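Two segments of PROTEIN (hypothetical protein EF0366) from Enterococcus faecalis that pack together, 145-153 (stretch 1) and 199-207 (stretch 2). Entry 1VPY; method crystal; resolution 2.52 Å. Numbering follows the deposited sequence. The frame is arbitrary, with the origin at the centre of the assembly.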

ATOM      1  N   LEU A 145       0.790 -13.875   6.375  1.00 42.65           N
ATOM      2  CA  LEU A 145       0.304 -13.132   5.217  1.00 41.75           C
ATOM      3  C   LEU A 145       1.156 -11.886   4.966  1.00 41.34           C
ATOM      4  O   LEU A 145       1.646 -11.273   5.922  1.00 41.52           O
ATOM      5  N   PRO A 146       1.338 -11.510   3.680  1.00 40.63           N
ATOM      6  CA  PRO A 146       2.164 -10.350   3.333  1.00 39.90           C
ATOM      7  C   PRO A 146       1.495  -9.031   3.729  1.00 39.34           C
ATOM      8  O   PRO A 146       0.436  -8.692   3.203  1.00 39.39           O
ATOM      9  N   ILE A 147       2.113  -8.304   4.655  1.00 38.59           N
ATOM     10  CA  ILE A 147       1.548  -7.052   5.156  1.00 37.89           C
ATOM     11  C   ILE A 147       2.425  -5.854   4.798  1.00 37.60           C
ATOM     12  O   ILE A 147       3.602  -5.800   5.160  1.00 37.49           O
ATOM     13  N   ALA A 148       1.844  -4.903   4.072  1.00 36.91           N
ATOM     14  CA  ALA A 148       2.505  -3.646   3.802  1.00 36.56           C
ATOM     15  C   ALA A 148       1.967  -2.624   4.791  1.00 36.46           C
ATOM     16  O   ALA A 148       0.761  -2.356   4.833  1.00 36.75           O
ATOM     17  N   ILE A 149       2.863  -2.075   5.605  1.00 36.19           N
ATOM     18  CA  ILE A 149       2.503  -1.088   6.626  1.00 35.94           C
ATOM     19  C   ILE A 149       2.827   0.302   6.086  1.00 36.18           C
ATOM     20  O   ILE A 149       3.923   0.532   5.565  1.00 36.32           O
ATOM     21  N   GLU A 150       1.870   1.219   6.196  1.00 36.50           N
ATOM     22  CA  GLU A 150       2.110   2.632   5.885  1.00 36.58           C
ATOM     23  C   GLU A 150       1.839   3.542   7.081  1.00 36.40           C
ATOM     24  O   GLU A 150       0.841   3.366   7.771  1.00 36.47           O
ATOM     25  N   LEU A 151       2.724   4.520   7.294  1.00 36.45           N
ATOM     26  CA  LEU A 151       2.612   5.489   8.398  1.00 36.39           C
ATOM     27  C   LEU A 151       2.531   6.938   7.883  1.00 36.87           C
ATOM     28  O   LEU A 151       3.092   7.252   6.828  1.00 36.48           O
ATOM     29  N   ARG A 152       1.830   7.804   8.629  1.00 37.42           N
ATOM     30  CA  ARG A 152       1.722   9.247   8.312  1.00 38.02           C
ATOM     31  C   ARG A 152       2.247  10.126   9.437  1.00 38.28           C
ATOM     32  O   ARG A 152       1.856  11.292   9.549  1.00 38.49           O
ATOM     33  N   ASN A 153       3.121   9.575  10.270  1.00 38.59           N
ATOM     34  CA  ASN A 153       3.680  10.319  11.400  1.00 38.79           C
ATOM     35  C   ASN A 153       5.201  10.235  11.420  1.00 39.07           C
ATOM     36  O   ASN A 153       5.768   9.141  11.404  1.00 39.03           O
ATOM     37  N   ASN A 199      11.272  -9.488   0.162  1.00 38.68           N
ATOM     38  CA  ASN A 199      10.357 -10.258  -0.686  1.00 39.01           C
ATOM     39  C   ASN A 199       9.364  -9.389  -1.418  1.00 39.37           C
ATOM     40  O   ASN A 199       8.759  -9.829  -2.401  1.00 39.97           O
ATOM     41  N   LEU A 200       9.186  -8.165  -0.929  1.00 39.35           N
ATOM     42  CA  LEU A 200       8.286  -7.204  -1.548  1.00 39.34           C
ATOM     43  C   LEU A 200       8.422  -5.812  -0.940  1.00 39.22           C
ATOM     44  O   LEU A 200       8.368  -5.638   0.280  1.00 38.96           O
ATOM     45  N   VAL A 201       8.622  -4.835  -1.817  1.00 39.06           N
ATOM     46  CA  VAL A 201       8.626  -3.431  -1.450  1.00 38.87           C
ATOM     47  C   VAL A 201       7.433  -2.774  -2.113  1.00 38.77           C
ATOM     48  O   VAL A 201       7.151  -3.021  -3.294  1.00 39.23           O
ATOM     49  N   LEU A 202       6.722  -1.949  -1.352  1.00 38.36           N
ATOM     50  CA  LEU A 202       5.628  -1.170  -1.901  1.00 37.80           C
ATOM     51  C   LEU A 202       5.912   0.321  -1.779  1.00 37.98           C
ATOM     52  O   LEU A 202       6.212   0.831  -0.685  1.00 37.97           O
ATOM     53  N   PHE A 203       5.820   0.995  -2.926  1.00 37.78           N
ATOM     54  CA  PHE A 203       5.844   2.451  -3.029  1.00 37.48           C
ATOM     55  C   PHE A 203       4.423   2.942  -3.156  1.00 37.39           C
ATOM     56  O   PHE A 203       3.605   2.299  -3.813  1.00 37.65           O
ATOM     57  N   ARG A 204       4.130   4.092  -2.561  1.00 37.13           N
ATOM     58  CA  ARG A 204       2.869   4.780  -2.823  1.00 36.70           C
ATOM     59  C   ARG A 204       3.135   6.265  -2.994  1.00 36.57           C
ATOM     60  O   ARG A 204       3.690   6.924  -2.099  1.00 36.57           O
ATOM     61  N   PHE A 205       2.747   6.785  -4.157  1.00 35.86           N
ATOM     62  CA  PHE A 205       2.943   8.184  -4.462  1.00 35.05           C
ATOM     63  C   PHE A 205       1.614   8.897  -4.339  1.00 35.07           C
ATOM     64  O   PHE A 205       0.666   8.612  -5.079  1.00 35.38           O
ATOM     65  N   HIS A 206       1.551   9.817  -3.386  1.00 34.67           N
ATOM     66  CA  HIS A 206       0.326  10.536  -3.072  1.00 34.41           C
ATOM     67  C   HIS A 206       0.262  11.907  -3.735  1.00 34.27           C
ATOM     68  O   HIS A 206      -0.754  12.594  -3.631  1.00 34.21           O
ATOM     69  N   GLY A 207       1.346  12.302  -4.401  1.00 34.08           N
ATOM     70  CA  GLY A 207       1.481  13.660  -4.914  1.00 34.31           C
ATOM     71  C   GLY A 207       1.943  14.610  -3.826  1.00 34.61           C
ATOM     72  O   GLY A 207       2.016  14.238  -2.657  1.00 34.81           O
TER

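Packing between segments 145-153 and 199-207, followed along the second. The touching parts run in roughly the same direction, 29° apart, and the backbones spread from 7.0 Å between the CA atoms of Ala 148 and Leu 202 to 11.5 Å between those of Arg 152 and His 206, with apolar contacts at Leu 200 and Leu 202 and polar ones at Arg 204 and His 206. Leu 200 (chi1 p, chi2 t) points toward the first segment and meets the ring of Pro 146 loosely, its CD1 4.3 Å from Pro 146 CB. Val 201 (chi1 t) turns away, in keeping with the usual alternation of a strand. Leu 202 (chi1 t, chi2 p) points back in, and its CD2 rests 3.9 Å from Ala 148 CB; the short alanine side chain suits the close backbone approach here. Phe 203 (chi1 m) is buried but does not reach the first segment. Arg 204 (chi1 m, chi2 t, chi3 p) opens the polar end: its NH1 donates to Glu 150 OE1 at 2.6 Å in a nearly straight hydrogen bond (169°) that is also a salt bridge, with the carboxylate oxygen at the guanidinium edge. Glu 150, extended at chi1 and chi2 (both t), brings its carboxylate across the gap. Arg 204 NE is hydrogen-bonded elsewhere in the structure. Phe 205 (chi1 m) is again out of reach. His 206 (chi1 m) points in, and its NE2 donates to Glu 150 OE2 at 3.1 Å (141°), near the ring plane. Arg 152 (chi1 m) starts sideways, but its guanidinium comes over one face of the imidazole; its NH1 makes a salt bridge and weak hydrogen bond with Glu 150 OE2 at 2.7 Å. Glu 150 thus offsets two like charges held close together, Arg 152 NH2 lying 4.5 Å from Arg 204 NH1.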

ATOM      1  CB  LEU A 145      -1.171 -12.753   5.408  1.00 41.46           C
ATOM      2  CG  LEU A 145      -2.161 -13.920   5.440  1.00 40.99           C
ATOM      3  CD1 LEU A 145      -3.530 -13.451   5.864  1.00 39.31           C
ATOM      4  CD2 LEU A 145      -2.223 -14.634   4.087  1.00 41.10           C
ATOM      5  CB  PRO A 146       2.293 -10.458   1.811  1.00 40.00           C
ATOM      6  CG  PRO A 146       1.069 -11.208   1.380  1.00 40.16           C
ATOM      7  CD  PRO A 146       0.770 -12.167   2.484  1.00 40.43           C
ATOM      8  CB  ILE A 147       1.333  -7.086   6.688  1.00 37.73           C
ATOM      9  CG1 ILE A 147       0.422  -8.251   7.092  1.00 37.98           C
ATOM     10  CG2 ILE A 147       0.774  -5.762   7.184  1.00 37.67           C
ATOM     11  CD1 ILE A 147      -0.931  -8.274   6.398  1.00 38.66           C
ATOM     12  CB  ALA A 148       2.255  -3.210   2.375  1.00 36.40           C
ATOM     13  CB  ILE A 149       3.305  -1.336   7.948  1.00 35.72           C
ATOM     14  CG1 ILE A 149       2.967  -2.699   8.583  1.00 35.05           C
ATOM     15  CG2 ILE A 149       3.169  -0.171   8.920  1.00 35.45           C
ATOM     16  CD1 ILE A 149       1.613  -2.793   9.268  1.00 34.90           C
ATOM     17  CB  GLU A 150       1.267   3.087   4.702  1.00 36.46           C
ATOM     18  CG  GLU A 150       1.726   4.417   4.160  1.00 36.92           C
ATOM     19  CD  GLU A 150       0.817   4.969   3.096  1.00 37.68           C
ATOM     20  OE1 GLU A 150       0.416   4.210   2.183  1.00 36.84           O
ATOM     21  OE2 GLU A 150       0.518   6.179   3.172  1.00 37.19           O
ATOM     22  CB  LEU A 151       3.811   5.351   9.346  1.00 36.11           C
ATOM     23  CG  LEU A 151       4.344   3.955   9.699  1.00 35.30           C
ATOM     24  CD1 LEU A 151       5.795   4.021  10.119  1.00 33.80           C
ATOM     25  CD2 LEU A 151       3.508   3.277  10.768  1.00 34.21           C
ATOM     26  CB  ARG A 152       0.274   9.678   8.025  1.00 38.07           C
ATOM     27  CG  ARG A 152      -0.336   9.126   6.764  1.00 39.33           C
ATOM     28  CD  ARG A 152      -1.201  10.153   6.038  1.00 40.40           C
ATOM     29  NE  ARG A 152      -2.098   9.524   5.061  1.00 41.76           N
ATOM     30  CZ  ARG A 152      -1.696   8.796   4.018  1.00 43.54           C
ATOM     31  NH1 ARG A 152      -0.406   8.585   3.801  1.00 44.58           N
ATOM     32  NH2 ARG A 152      -2.585   8.263   3.186  1.00 44.67           N
ATOM     33  CB  ASN A 153       3.089   9.804  12.714  1.00 38.60           C
ATOM     34  CG  ASN A 153       3.509  10.630  13.900  1.00 38.79           C
ATOM     35  OD1 ASN A 153       4.654  10.563  14.345  1.00 39.01           O
ATOM     36  ND2 ASN A 153       2.580  11.413  14.431  1.00 38.85           N
ATOM     37  CB  ASN A 199       9.598 -11.312   0.118  1.00 38.88           C
ATOM     38  CG  ASN A 199      10.453 -12.505   0.460  1.00 38.86           C
ATOM     39  OD1 ASN A 199      10.962 -13.205  -0.421  1.00 38.82           O
ATOM     40  ND2 ASN A 199      10.614 -12.751   1.750  1.00 38.54           N
ATOM     41  CB  LEU A 200       6.825  -7.680  -1.489  1.00 39.51           C
ATOM     42  CG  LEU A 200       6.018  -7.682  -0.189  1.00 39.89           C
ATOM     43  CD1 LEU A 200       4.546  -7.654  -0.539  1.00 39.49           C
ATOM     44  CD2 LEU A 200       6.342  -8.887   0.700  1.00 40.52           C
ATOM     45  CB  VAL A 201       9.929  -2.738  -1.905  1.00 38.88           C
ATOM     46  CG1 VAL A 201       9.806  -1.221  -1.856  1.00 38.40           C
ATOM     47  CG2 VAL A 201      11.066  -3.183  -1.037  1.00 39.39           C
ATOM     48  CB  LEU A 202       4.292  -1.533  -1.235  1.00 37.74           C
ATOM     49  CG  LEU A 202       3.022  -0.835  -1.744  1.00 37.02           C
ATOM     50  CD1 LEU A 202       2.706  -1.207  -3.193  1.00 35.86           C
ATOM     51  CD2 LEU A 202       1.847  -1.139  -0.850  1.00 36.85           C
ATOM     52  CB  PHE A 203       6.562   2.873  -4.310  1.00 37.74           C
ATOM     53  CG  PHE A 203       8.057   2.831  -4.221  1.00 37.74           C
ATOM     54  CD1 PHE A 203       8.764   3.932  -3.735  1.00 37.78           C
ATOM     55  CD2 PHE A 203       8.758   1.708  -4.643  1.00 36.46           C
ATOM     56  CE1 PHE A 203      10.145   3.907  -3.658  1.00 37.80           C
ATOM     57  CE2 PHE A 203      10.139   1.673  -4.573  1.00 37.35           C
ATOM     58  CZ  PHE A 203      10.837   2.776  -4.083  1.00 37.72           C
ATOM     59  CB  ARG A 204       1.852   4.547  -1.703  1.00 36.93           C
ATOM     60  CG  ARG A 204       1.320   3.115  -1.616  1.00 37.36           C
ATOM     61  CD  ARG A 204       0.256   2.996  -0.539  1.00 36.51           C
ATOM     62  NE  ARG A 204      -1.072   3.326  -1.039  1.00 35.07           N
ATOM     63  CZ  ARG A 204      -1.992   4.012  -0.367  1.00 34.69           C
ATOM     64  NH1 ARG A 204      -1.746   4.486   0.851  1.00 34.77           N
ATOM     65  NH2 ARG A 204      -3.164   4.239  -0.929  1.00 34.06           N
ATOM     66  CB  PHE A 205       3.530   8.363  -5.861  1.00 34.85           C
ATOM     67  CG  PHE A 205       4.770   7.545  -6.121  1.00 34.33           C
ATOM     68  CD1 PHE A 205       5.769   7.426  -5.157  1.00 34.25           C
ATOM     69  CD2 PHE A 205       4.946   6.907  -7.345  1.00 33.67           C
ATOM     70  CE1 PHE A 205       6.916   6.667  -5.401  1.00 33.98           C
ATOM     71  CE2 PHE A 205       6.087   6.156  -7.604  1.00 33.33           C
ATOM     72  CZ  PHE A 205       7.073   6.031  -6.632  1.00 33.86           C
ATOM     73  CB  HIS A 206       0.193  10.701  -1.555  1.00 34.30           C
ATOM     74  CG  HIS A 206       0.058   9.407  -0.816  1.00 34.72           C
ATOM     75  ND1 HIS A 206      -1.071   8.620  -0.894  1.00 34.93           N
ATOM     76  CD2 HIS A 206       0.915   8.755   0.006  1.00 34.55           C
ATOM     77  CE1 HIS A 206      -0.907   7.542  -0.147  1.00 34.21           C
ATOM     78  NE2 HIS A 206       0.290   7.600   0.408  1.00 34.58           N
TER